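Local atomic coordinates of fimbrial protein MyfA (Yersinia enterocolitica, PDB entry 5LN8), a protein that builds Myf fimbriae of Yersinia enterocolitica as their major pilus subunit and binds galactose, serving adhesion to host tissue as a probable virulence factor. Residues S2-A7 with H25-D30; K35-R40 with W72-G77; N63-D68 with V81-F86; R103-V108 with I118-I123. All coordinates share one frame; numbering follows the deposited sequence.

In the fold
The Ig-like sandwich of MyfA illustrates how a framework of facing sheets can carry a sugar site on the outer face of one of them. Contact 1 pairs strands 2-7 and 21-29, and the latter is flanked by strand 80-87, the strand that contact 3 joins to 63-68. Contacts 2 and 4 lie in the other sheet, about 9 Å apart between centres, because strands 36-51 and 97-107 are neighbours there. Along the chain contact 1 closes first, the segments of contacts 2 and 3 alternate, and contact 4 comes last. Side chains of contact 1 meet those of contacts 2 and 4 inside the sandwich, while contacts 2, 3 and 4 each supply residues to the galactose pocket.

Contact 1: S2-A7 with H25-D30; sequences SVEFKA and HLVMSD
The Phe-5 ring meets Leu-26 with its edge: CB of Leu-26 lies near the ring plane, 4.1 Å from Phe-5 CD1. The carbonyl oxygen of His-25 approaches the same ring obliquely, and Phe-24 stacks with it. On the opposite surface of the sheet the flat carboxylate of Glu-4 extends alongside Val-27, both side chains pointing the same way, with OE2 of Glu-4 3.9 Å from CG1 of Val-27. A bend at chi2 (147°) keeps the acid beside the valine branches.

A water lies 2.8 Å from Glu-4 OE2, placed to donate a hydrogen bond, although it has more acceptors around it than protons. The same water hydrogen-bonds to the hydroxyls of Ser-2 and Ser-29, so it ties three side chains together at one end of the ladder. Both serines turn OG between their own backbone N and carbonyl carbon (chi1 66° and 61°), a rotation that brings the two hydroxyls to the shared water and within 3.0 Å of each other, Ser-2 OG to Ser-29 OG.

Six backbone bonds hold the antiparallel pair in register, among them Val-27 N to Glu-4 O at 2.8 Å. On the Phe-5 face, Val-3 crosses Leu-26 at a slant, its CG1 3.7 Å from Leu-26 CD1.

Strand 2-7 is the outermost strand of a three-stranded sheet within this chain, and strand 80-87 flanks 21-29 on its other side through backbone bonds. The face with Val-3, Phe-5, Leu-26 and Met-28 turns inward, where Val-3 and Phe-5 touch strand 117-128, and Leu-26 and Met-28 pack on Val-39 of strand 36-51.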
# COMPACT_ATOMS: atom_id res chain seq x y z
N SER A 2 -1.95 -0.83 15.99
CA SER A 2 -1.42 -1.96 15.27
C SER A 2 -1.59 -1.76 13.77
O SER A 2 -2.41 -0.96 13.33
CB SER A 2 -2.07 -3.26 15.72
OG SER A 2 -3.44 -3.29 15.41
N VAL A 3 -0.80 -2.47 12.99
CA VAL A 3 -0.88 -2.39 11.55
C VAL A 3 -0.73 -3.80 11.01
O VAL A 3 0.04 -4.60 11.54
CB VAL A 3 0.23 -1.48 10.96
CG1 VAL A 3 0.10 -1.37 9.45
CG2 VAL A 3 0.14 -0.09 11.55
N GLU A 4 -1.50 -4.12 9.98
CA GLU A 4 -1.36 -5.40 9.30
C GLU A 4 -1.24 -5.12 7.81
O GLU A 4 -2.10 -4.47 7.22
CB GLU A 4 -2.58 -6.27 9.59
CG GLU A 4 -2.81 -6.44 11.10
CD GLU A 4 -4.28 -6.56 11.45
OE1 GLU A 4 -4.98 -7.36 10.79
OE2 GLU A 4 -4.73 -5.85 12.37
N PHE A 5 -0.15 -5.59 7.20
CA PHE A 5 0.07 -5.40 5.78
C PHE A 5 0.56 -6.71 5.20
O PHE A 5 1.55 -7.26 5.67
CB PHE A 5 1.11 -4.31 5.55
CG PHE A 5 1.34 -3.99 4.10
CD1 PHE A 5 0.36 -3.35 3.35
CD2 PHE A 5 2.55 -4.29 3.51
CE1 PHE A 5 0.58 -3.04 2.03
CE2 PHE A 5 2.78 -3.98 2.17
CZ PHE A 5 1.79 -3.36 1.43
N LYS A 6 -0.14 -7.20 4.18
CA LYS A 6 0.18 -8.49 3.60
C LYS A 6 -0.22 -8.56 2.14
O LYS A 6 -1.11 -7.84 1.69
CB LYS A 6 -0.53 -9.59 4.38
CG LYS A 6 -2.04 -9.52 4.26
CD LYS A 6 -2.72 -10.82 4.72
CE LYS A 6 -2.35 -11.19 6.15
NZ LYS A 6 -3.01 -12.46 6.61
N ALA A 7 0.45 -9.44 1.40
CA ALA A 7 0.10 -9.74 0.01
C ALA A 7 -1.29 -10.39 -0.03
O ALA A 7 -1.65 -11.14 0.87
CB ALA A 7 1.13 -10.68 -0.58
N HIS A 25 -3.12 -5.92 1.08
CA HIS A 25 -4.23 -5.47 1.91
C HIS A 25 -3.67 -4.84 3.19
O HIS A 25 -2.75 -5.38 3.79
CB HIS A 25 -5.17 -6.62 2.25
CG HIS A 25 -6.40 -6.19 3.00
ND1 HIS A 25 -6.48 -6.24 4.37
CD2 HIS A 25 -7.57 -5.70 2.57
CE1 HIS A 25 -7.67 -5.80 4.76
NE2 HIS A 25 -8.35 -5.46 3.68
N LEU A 26 -4.24 -3.71 3.59
CA LEU A 26 -3.74 -2.99 4.75
C LEU A 26 -4.82 -2.81 5.81
O LEU A 26 -5.98 -2.58 5.48
CB LEU A 26 -3.20 -1.62 4.33
CG LEU A 26 -2.83 -0.62 5.42
CD1 LEU A 26 -1.61 -1.06 6.20
CD2 LEU A 26 -2.59 0.75 4.81
N VAL A 27 -4.43 -2.92 7.07
CA VAL A 27 -5.32 -2.61 8.18
C VAL A 27 -4.57 -1.72 9.16
O VAL A 27 -3.48 -2.06 9.61
CB VAL A 27 -5.80 -3.89 8.90
CG1 VAL A 27 -6.74 -3.53 10.04
CG2 VAL A 27 -6.48 -4.83 7.93
N MET A 28 -5.15 -0.56 9.46
CA MET A 28 -4.56 0.36 10.42
C MET A 28 -5.55 0.65 11.54
O MET A 28 -6.68 1.08 11.28
CB MET A 28 -4.19 1.67 9.73
CG MET A 28 -3.15 1.51 8.63
SD MET A 28 -2.85 3.04 7.72
CE MET A 28 -4.38 3.20 6.82
N SER A 29 -5.14 0.41 12.78
CA SER A 29 -6.08 0.56 13.89
C SER A 29 -5.44 1.12 15.15
O SER A 29 -4.25 0.93 15.41
CB SER A 29 -6.80 -0.76 14.19
OG SER A 29 -5.89 -1.77 14.56
N ASP A 30 -6.26 1.83 15.92
CA ASP A 30 -5.87 2.37 17.22
C ASP A 30 -7.12 2.86 17.91
O ASP A 30 -7.91 3.61 17.34
CB ASP A 30 -4.90 3.54 17.07
CG ASP A 30 -4.39 4.03 18.41
OD1 ASP A 30 -4.30 3.22 19.35
OD2 ASP A 30 -4.06 5.23 18.52
O HOH W 1 -4.45 -3.05 12.71

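Contact 2: K35-R40 with W72-G77; sequences KGWNVR and WWIDDG. With GAL (beta-D-galactopyranose), chain C.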
# COMPACT_ATOMS: atom_id res chain seq x y z
N LYS A 35 -6.75 11.80 14.16
CA LYS A 35 -7.40 12.45 13.03
C LYS A 35 -7.39 11.58 11.78
O LYS A 35 -8.38 11.51 11.05
CB LYS A 35 -6.74 13.80 12.73
CG LYS A 35 -7.47 14.61 11.67
CD LYS A 35 -6.69 15.85 11.25
CE LYS A 35 -7.44 16.57 10.14
NZ LYS A 35 -6.74 17.79 9.68
N GLY A 36 -6.28 10.90 11.53
CA GLY A 36 -6.16 10.08 10.34
C GLY A 36 -4.83 9.37 10.20
O GLY A 36 -4.11 9.19 11.19
N TRP A 37 -4.51 8.97 8.97
CA TRP A 37 -3.34 8.13 8.70
C TRP A 37 -2.59 8.56 7.44
O TRP A 37 -3.19 9.08 6.49
CB TRP A 37 -3.76 6.67 8.51
CG TRP A 37 -4.63 6.10 9.58
CD1 TRP A 37 -5.98 6.16 9.65
CD2 TRP A 37 -4.20 5.35 10.72
NE1 TRP A 37 -6.43 5.51 10.77
CE2 TRP A 37 -5.35 5.00 11.45
CE3 TRP A 37 -2.95 4.95 11.21
CZ2 TRP A 37 -5.29 4.27 12.64
CZ3 TRP A 37 -2.90 4.23 12.38
CH2 TRP A 37 -4.06 3.89 13.08
N ASN A 38 -1.29 8.32 7.43
CA ASN A 38 -0.48 8.39 6.22
C ASN A 38 0.04 7.00 5.90
O ASN A 38 0.26 6.19 6.80
CB ASN A 38 0.73 9.33 6.38
CG ASN A 38 0.34 10.80 6.54
OD1 ASN A 38 -0.56 11.31 5.88
ND2 ASN A 38 1.07 11.49 7.41
N VAL A 39 0.22 6.71 4.62
CA VAL A 39 0.98 5.54 4.20
C VAL A 39 2.04 6.05 3.23
O VAL A 39 1.74 6.37 2.08
CB VAL A 39 0.09 4.50 3.51
CG1 VAL A 39 0.92 3.29 3.16
CG2 VAL A 39 -1.09 4.11 4.39
N ARG A 40 3.28 6.14 3.72
CA ARG A 40 4.38 6.72 2.96
C ARG A 40 5.28 5.62 2.39
O ARG A 40 5.88 4.86 3.13
CB ARG A 40 5.21 7.67 3.84
CG ARG A 40 4.44 8.86 4.40
CD ARG A 40 5.39 9.88 5.05
NE ARG A 40 4.72 11.08 5.55
CZ ARG A 40 4.40 12.14 4.80
NH1 ARG A 40 4.66 12.13 3.50
NH2 ARG A 40 3.81 13.19 5.33
N TRP A 72 -0.12 8.03 0.36
CA TRP A 72 -1.55 7.91 0.63
C TRP A 72 -1.87 8.50 2.01
O TRP A 72 -0.99 8.59 2.88
CB TRP A 72 -2.04 6.45 0.52
CG TRP A 72 -1.90 5.87 -0.86
CD1 TRP A 72 -2.75 6.03 -1.91
CD2 TRP A 72 -0.83 5.05 -1.35
NE1 TRP A 72 -2.28 5.36 -3.02
CE2 TRP A 72 -1.10 4.75 -2.69
CE3 TRP A 72 0.33 4.54 -0.77
CZ2 TRP A 72 -0.26 3.96 -3.47
CZ3 TRP A 72 1.17 3.76 -1.54
CH2 TRP A 72 0.87 3.47 -2.87
N TRP A 73 -3.11 8.94 2.19
CA TRP A 73 -3.57 9.52 3.44
C TRP A 73 -5.09 9.44 3.52
O TRP A 73 -5.76 9.27 2.50
CB TRP A 73 -3.12 10.98 3.60
CG TRP A 73 -3.79 11.94 2.64
CD1 TRP A 73 -3.45 12.17 1.34
CD2 TRP A 73 -4.90 12.80 2.92
NE1 TRP A 73 -4.28 13.11 0.79
CE2 TRP A 73 -5.18 13.52 1.74
CE3 TRP A 73 -5.68 13.04 4.05
CZ2 TRP A 73 -6.21 14.46 1.66
CZ3 TRP A 73 -6.70 13.97 3.97
CH2 TRP A 73 -6.95 14.67 2.79
N ILE A 74 -5.61 9.55 4.74
CA ILE A 74 -7.05 9.62 4.95
C ILE A 74 -7.33 10.22 6.32
O ILE A 74 -6.63 9.93 7.29
CB ILE A 74 -7.72 8.23 4.82
CG1 ILE A 74 -9.24 8.34 4.88
CG2 ILE A 74 -7.20 7.27 5.88
CD1 ILE A 74 -9.95 7.02 4.63
N ASP A 75 -8.32 11.10 6.39
CA ASP A 75 -8.84 11.52 7.67
C ASP A 75 -9.89 10.49 8.08
O ASP A 75 -10.93 10.36 7.43
CB ASP A 75 -9.47 12.91 7.56
CG ASP A 75 -8.44 13.99 7.37
OD1 ASP A 75 -7.26 13.75 7.68
OD2 ASP A 75 -8.82 15.09 6.93
N ASP A 76 -9.60 9.75 9.15
CA ASP A 76 -10.52 8.73 9.65
C ASP A 76 -10.27 8.56 11.13
O ASP A 76 -9.19 8.11 11.53
CB ASP A 76 -10.30 7.41 8.91
CG ASP A 76 -11.30 6.33 9.30
OD1 ASP A 76 -11.57 6.14 10.51
OD2 ASP A 76 -11.79 5.63 8.39
N GLY A 77 -11.26 8.93 11.94
CA GLY A 77 -11.14 8.92 13.38
C GLY A 77 -11.68 7.66 14.03
O GLY A 77 -11.63 7.53 15.25
C1 GAL C . -3.47 16.18 4.00
C2 GAL C . -2.09 15.47 3.98
C3 GAL C . -2.09 14.31 4.99
C4 GAL C . -2.44 14.84 6.40
C5 GAL C . -3.74 15.67 6.35
C6 GAL C . -4.05 16.42 7.65
O1 GAL C . -3.50 17.25 3.13
O2 GAL C . -1.72 14.96 2.68
O3 GAL C . -0.84 13.65 5.06
O4 GAL C . -1.38 15.62 6.94
O5 GAL C . -3.73 16.68 5.31
O6 GAL C . -5.31 17.05 7.62
O HOH W 2 -9.00 5.20 11.64
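Half of the eight residues seen lining the galactose pocket come from this strand pair: Lys-35 and Asn-38 from one side, Trp-73 and Asp-75 from the other. The sugar lies over one face of the Trp-73 indole, with C1 of galactose 3.6 Å above the ring plane and over its centre. Asn-38 crosses Trp-73 obliquely, amide and indole planes 68° apart, and its OD1 touches Trp-73 CB. This OD1 accepts a very short bond from galactose O3, at 2.5 Å. Its ND2 is bonded to Glu-105, which fixes the rotation of the amide.

The fully extended Lys-35 chain runs beside Asp-75, delivering NZ to galactose O6 at 2.6 Å; NZ stays 4.4 Å from OD2 of Asp-75, beyond a salt bridge. The strongest partner of Asp-75 is instead the hydroxyl of Tyr-107.

Lys-35 and Gly-36 form a classic beta bulge opposite Tyr-107, where strand 36-51 of the Ig-like sandwich starts between strands 72-75 and 97-107. Beyond it the antiparallel pairing is regular, with Val-39 N bonded to Trp-72 O at 2.8 Å.

The opposite face is largely hydrophobic: Val-39 CB packs 4.2 Å from Trp-72 CB, and Ile-74 CG2 meets the Trp-37 edge 4.1 Å from CD1. Trp-37 NE1 donates to a water at 2.7 Å, itself placed to donate to the carbonyl oxygen of Asp-76.

Contact 3: N63-D68 with V81-F86; sequences NELSWD and VEATFF. With GAL (beta-D-galactopyranose), chain C.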
# COMPACT_ATOMS: atom_id res chain seq x y z
N ASN A 63 -8.61 2.56 -3.59
CA ASN A 63 -9.81 3.37 -3.60
C ASN A 63 -10.24 3.77 -2.18
O ASN A 63 -11.18 4.52 -2.00
CB ASN A 63 -10.94 2.65 -4.35
CG ASN A 63 -10.66 2.52 -5.84
OD1 ASN A 63 -10.22 3.46 -6.49
ND2 ASN A 63 -10.90 1.33 -6.37
N GLU A 64 -9.52 3.26 -1.18
CA GLU A 64 -9.85 3.53 0.20
C GLU A 64 -9.06 4.69 0.80
O GLU A 64 -9.43 5.24 1.83
CB GLU A 64 -9.65 2.27 1.05
CG GLU A 64 -10.56 1.10 0.69
CD GLU A 64 -10.13 0.35 -0.57
OE1 GLU A 64 -8.94 0.03 -0.73
OE2 GLU A 64 -11.01 0.06 -1.40
N LEU A 65 -7.96 5.06 0.14
CA LEU A 65 -7.13 6.15 0.63
C LEU A 65 -6.95 7.19 -0.46
O LEU A 65 -6.97 6.84 -1.64
CB LEU A 65 -5.75 5.64 1.07
CG LEU A 65 -5.63 4.51 2.09
CD1 LEU A 65 -4.19 4.08 2.29
CD2 LEU A 65 -6.25 4.90 3.42
N SER A 66 -6.75 8.44 -0.05
CA SER A 66 -6.40 9.52 -0.97
C SER A 66 -4.90 9.52 -1.21
O SER A 66 -4.15 8.83 -0.53
CB SER A 66 -6.80 10.89 -0.40
OG SER A 66 -8.16 10.95 -0.03
N TRP A 67 -4.45 10.33 -2.17
CA TRP A 67 -3.04 10.44 -2.50
C TRP A 67 -2.64 11.90 -2.57
O TRP A 67 -3.41 12.73 -3.06
CB TRP A 67 -2.78 9.73 -3.84
CG TRP A 67 -1.39 9.87 -4.38
CD1 TRP A 67 -0.96 10.82 -5.26
CD2 TRP A 67 -0.27 9.02 -4.11
NE1 TRP A 67 0.37 10.62 -5.54
CE2 TRP A 67 0.82 9.52 -4.85
CE3 TRP A 67 -0.08 7.90 -3.30
CZ2 TRP A 67 2.09 8.92 -4.82
CZ3 TRP A 67 1.17 7.31 -3.27
CH2 TRP A 67 2.24 7.82 -4.02
N ASP A 68 -1.46 12.22 -2.06
CA ASP A 68 -0.93 13.58 -2.07
C ASP A 68 0.52 13.56 -2.54
O ASP A 68 1.44 13.39 -1.73
CB ASP A 68 -1.05 14.20 -0.68
CG ASP A 68 -0.60 15.65 -0.63
OD1 ASP A 68 -0.29 16.25 -1.68
OD2 ASP A 68 -0.59 16.21 0.47
N VAL A 81 -9.22 1.26 9.96
CA VAL A 81 -9.33 1.52 8.52
C VAL A 81 -8.74 0.38 7.71
O VAL A 81 -7.62 -0.06 7.99
CB VAL A 81 -8.56 2.79 8.10
CG1 VAL A 81 -8.70 3.02 6.59
CG2 VAL A 81 -9.05 4.00 8.85
N GLU A 82 -9.47 -0.09 6.70
CA GLU A 82 -8.93 -1.08 5.78
C GLU A 82 -8.74 -0.51 4.39
O GLU A 82 -9.55 0.31 3.94
CB GLU A 82 -9.84 -2.31 5.70
CG GLU A 82 -9.65 -3.31 6.82
CD GLU A 82 -10.43 -4.59 6.59
OE1 GLU A 82 -10.87 -4.81 5.45
OE2 GLU A 82 -10.61 -5.37 7.55
N ALA A 83 -7.69 -0.96 3.71
CA ALA A 83 -7.38 -0.56 2.34
C ALA A 83 -6.85 -1.74 1.53
O ALA A 83 -6.07 -2.56 2.03
CB ALA A 83 -6.36 0.56 2.34
N THR A 84 -7.27 -1.83 0.27
CA THR A 84 -6.69 -2.79 -0.67
C THR A 84 -5.90 -2.06 -1.74
O THR A 84 -6.40 -1.10 -2.34
CB THR A 84 -7.77 -3.64 -1.37
OG1 THR A 84 -8.40 -4.50 -0.41
CG2 THR A 84 -7.16 -4.49 -2.48
N PHE A 85 -4.67 -2.48 -1.98
CA PHE A 85 -3.88 -1.91 -3.06
C PHE A 85 -3.95 -2.81 -4.26
O PHE A 85 -3.72 -4.02 -4.17
CB PHE A 85 -2.44 -1.70 -2.62
CG PHE A 85 -2.28 -0.67 -1.56
CD1 PHE A 85 -2.35 -1.02 -0.22
CD2 PHE A 85 -2.08 0.65 -1.89
CE1 PHE A 85 -2.21 -0.06 0.77
CE2 PHE A 85 -1.93 1.61 -0.92
CZ PHE A 85 -2.00 1.26 0.41
N PHE A 86 -4.28 -2.22 -5.40
CA PHE A 86 -4.46 -3.00 -6.59
C PHE A 86 -3.61 -2.46 -7.72
O PHE A 86 -3.15 -1.32 -7.68
CB PHE A 86 -5.95 -3.03 -7.00
CG PHE A 86 -6.51 -1.68 -7.38
CD1 PHE A 86 -6.44 -1.23 -8.69
CD2 PHE A 86 -7.12 -0.88 -6.43
CE1 PHE A 86 -6.96 0.01 -9.03
CE2 PHE A 86 -7.64 0.36 -6.77
CZ PHE A 86 -7.56 0.80 -8.07
C1 GAL C . -3.47 16.18 4.00
C2 GAL C . -2.09 15.47 3.98
C3 GAL C . -2.09 14.31 4.99
C4 GAL C . -2.44 14.84 6.40
C5 GAL C . -3.74 15.67 6.35
C6 GAL C . -4.05 16.42 7.65
O1 GAL C . -3.50 17.25 3.13
O2 GAL C . -1.72 14.96 2.68
O3 GAL C . -0.84 13.65 5.06
O4 GAL C . -1.38 15.62 6.94
O5 GAL C . -3.73 16.68 5.31
O6 GAL C . -5.31 17.05 7.62
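Leu-65 packs against Ala-83 and Phe-85 where a turn of the galactose-side sheet meets strand 80-87 of the facing sheet, at one side of the Ig-like sandwich. This is the close-packed part, made of buried residues that meet on several sides. CG of Leu-65 lies 4.0 Å from CB of Ala-83, and its CD1 branch crosses obliquely to CZ of Phe-85, also at 4.0 Å. Trp-72 closes the cluster, touching Leu-65 and meeting the Phe-85 ring edge-to-face.

The hydrogen bond across the contact is accepted by Glu-64. Bent at chi2 (77°), its chain folds over the backbone of Glu-82 and Ala-83, carrying OE1 to the amide N of Thr-84 at 2.7 Å. The bond is nearly straight at N-H (166°), yet the amide meets OE1 from above the carboxylate plane. Thr-84 O, an acceptor near OE1, is served by Thr-62 OG1.

On the solvent side, exposed Asn-63 reaches across to Phe-86 through a few atoms at its tip; the two side chains cross at about a right angle, with ND2 of Asn-63 3.4 Å from CE2 of Phe-86. Farther along, the 63-68 segment leaves strand 80-87 for the sugar, where galactose O2 donates to Asp-68 OD2 at 2.8 Å.

Contact 4: R103-V108 with I118-I123; sequences RVEEYV and INSKDI. With GAL (beta-D-galactopyranose), chain C.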
# COMPACT_ATOMS: atom_id res chain seq x y z
N ARG A 103 6.03 3.25 5.31
CA ARG A 103 5.85 3.63 6.70
C ARG A 103 4.43 4.15 6.96
O ARG A 103 4.00 5.13 6.34
CB ARG A 103 6.89 4.69 7.11
CG ARG A 103 6.82 5.03 8.59
CD ARG A 103 7.94 5.97 9.02
NE ARG A 103 7.76 7.31 8.48
CZ ARG A 103 8.39 7.76 7.41
NH1 ARG A 103 9.24 6.97 6.76
NH2 ARG A 103 8.19 8.99 6.98
N VAL A 104 3.69 3.48 7.84
CA VAL A 104 2.36 3.92 8.25
C VAL A 104 2.47 4.95 9.37
O VAL A 104 3.25 4.76 10.31
CB VAL A 104 1.53 2.74 8.78
CG1 VAL A 104 0.26 3.23 9.46
CG2 VAL A 104 1.21 1.77 7.64
N GLU A 105 1.71 6.03 9.30
CA GLU A 105 1.74 7.07 10.32
C GLU A 105 0.34 7.43 10.80
O GLU A 105 -0.58 7.55 9.99
CB GLU A 105 2.44 8.33 9.81
CG GLU A 105 3.90 8.15 9.38
CD GLU A 105 4.47 9.40 8.71
OE1 GLU A 105 3.70 10.23 8.20
OE2 GLU A 105 5.70 9.55 8.70
N GLU A 106 0.20 7.63 12.11
CA GLU A 106 -1.06 8.07 12.70
C GLU A 106 -0.88 9.50 13.15
O GLU A 106 0.08 9.80 13.86
CB GLU A 106 -1.39 7.20 13.91
CG GLU A 106 -2.78 7.42 14.50
CD GLU A 106 -2.99 6.66 15.80
OE1 GLU A 106 -2.01 6.06 16.30
OE2 GLU A 106 -4.12 6.66 16.33
N TYR A 107 -1.78 10.38 12.75
CA TYR A 107 -1.66 11.79 13.11
C TYR A 107 -2.89 12.35 13.81
O TYR A 107 -3.98 11.79 13.71
CB TYR A 107 -1.28 12.64 11.89
CG TYR A 107 -2.25 12.58 10.74
CD1 TYR A 107 -3.44 13.30 10.77
CD2 TYR A 107 -1.96 11.85 9.60
CE1 TYR A 107 -4.33 13.27 9.70
CE2 TYR A 107 -2.84 11.80 8.53
CZ TYR A 107 -4.02 12.52 8.59
OH TYR A 107 -4.89 12.47 7.52
N VAL A 108 -2.68 13.44 14.55
CA VAL A 108 -3.76 14.14 15.24
C VAL A 108 -3.78 15.62 14.86
O VAL A 108 -2.75 16.18 14.50
CB VAL A 108 -3.66 14.01 16.77
CG1 VAL A 108 -3.73 12.57 17.18
CG2 VAL A 108 -2.37 14.64 17.30
N ILE A 118 1.72 10.75 15.89
CA ILE A 118 1.79 10.22 17.24
C ILE A 118 2.17 8.75 17.29
O ILE A 118 2.45 8.21 18.36
CB ILE A 118 0.46 10.42 17.98
CG1 ILE A 118 -0.64 9.63 17.28
CG2 ILE A 118 0.11 11.90 18.09
CD1 ILE A 118 -1.94 9.58 18.03
N ASN A 119 2.15 8.09 16.13
CA ASN A 119 2.55 6.69 16.02
C ASN A 119 3.00 6.39 14.60
O ASN A 119 2.43 6.93 13.64
CB ASN A 119 1.38 5.75 16.37
CG ASN A 119 1.33 5.38 17.83
OD1 ASN A 119 2.34 5.01 18.43
ND2 ASN A 119 0.14 5.46 18.43
N SER A 120 4.00 5.52 14.46
CA SER A 120 4.54 5.13 13.16
C SER A 120 5.05 3.69 13.14
O SER A 120 5.60 3.22 14.14
CB SER A 120 5.66 6.07 12.73
OG SER A 120 5.15 7.36 12.50
N LYS A 121 4.89 3.01 12.01
CA LYS A 121 5.38 1.64 11.85
C LYS A 121 5.76 1.32 10.41
O LYS A 121 5.02 1.65 9.49
CB LYS A 121 4.33 0.64 12.34
CG LYS A 121 4.85 -0.79 12.50
CD LYS A 121 3.72 -1.77 12.82
CE LYS A 121 3.01 -1.43 14.12
NZ LYS A 121 3.81 -1.76 15.32
N ASP A 122 6.90 0.66 10.21
CA ASP A 122 7.30 0.18 8.89
C ASP A 122 6.35 -0.91 8.43
O ASP A 122 5.87 -1.70 9.25
CB ASP A 122 8.71 -0.41 8.92
CG ASP A 122 9.78 0.61 8.62
OD1 ASP A 122 9.46 1.72 8.17
OD2 ASP A 122 10.96 0.26 8.83
N ILE A 123 6.10 -0.96 7.13
CA ILE A 123 5.36 -2.06 6.54
C ILE A 123 6.09 -2.57 5.32
O ILE A 123 6.75 -1.81 4.61
CB ILE A 123 3.90 -1.68 6.16
CG1 ILE A 123 3.88 -0.45 5.25
CG2 ILE A 123 3.09 -1.42 7.40
CD1 ILE A 123 2.48 -0.09 4.76
C1 GAL C . -3.47 16.18 4.00
C2 GAL C . -2.09 15.47 3.98
C3 GAL C . -2.09 14.31 4.99
C4 GAL C . -2.44 14.84 6.40
C5 GAL C . -3.74 15.67 6.35
C6 GAL C . -4.05 16.42 7.65
O1 GAL C . -3.50 17.25 3.13
O2 GAL C . -1.72 14.96 2.68
O3 GAL C . -0.84 13.65 5.06
O4 GAL C . -1.38 15.62 6.94
O5 GAL C . -3.73 16.68 5.31
O6 GAL C . -5.31 17.05 7.62
O HOH W 3 10.62 4.35 7.77
O HOH W 4 6.98 8.82 11.23
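Glu-106 and Asn-119 lie side by side, pointing the same way, with carboxylate and amide nearly coplanar (17° apart). In this flat arrangement Asn-119 ND2 donates to Glu-106 OE1 at 3.1 Å, nearly along the C-O axis of the acid. Ile-118 slants across the same carboxylate, its CD1 3.8 Å from Glu-106 CD, and meets Val-108 at about a right angle, CD1 to CG1 at 3.6 Å. A second right-angled crossing joins Val-104 CG2 to Ile-123 CD1 at 3.7 Å, within the apolar layer that Val-3 of strand 2-7 also enters.

On the other face Arg-103, bent at chi3 (70°), forms a side-on salt bridge with Glu-105: NE and NH2 both reach OE2, NE at 3.1 Å, from one face of the carboxylate. A water ties this OE2 to Ser-120 OG, and another joins Arg-103 NH1 to Asp-122. Tyr-107 turns a ring face to galactose, CZ 3.6 Å from C4.

Ile-118 and Asn-119 form a classic beta bulge opposite Glu-106. The strands pair as a hairpin whose connection, 109-114, is not modelled; in this self-complemented protein 117-128 is probably the donor strand, joined on in cis.

With Arg-103 on OE2 and Arg-40 salt-bridged to OE1, Glu-105 is probably well compensated and able to position the sugar-binding Asn-38, whereas buried Glu-106, its OE2 close to Asp-30 OD2, probably shares a proton with that acid.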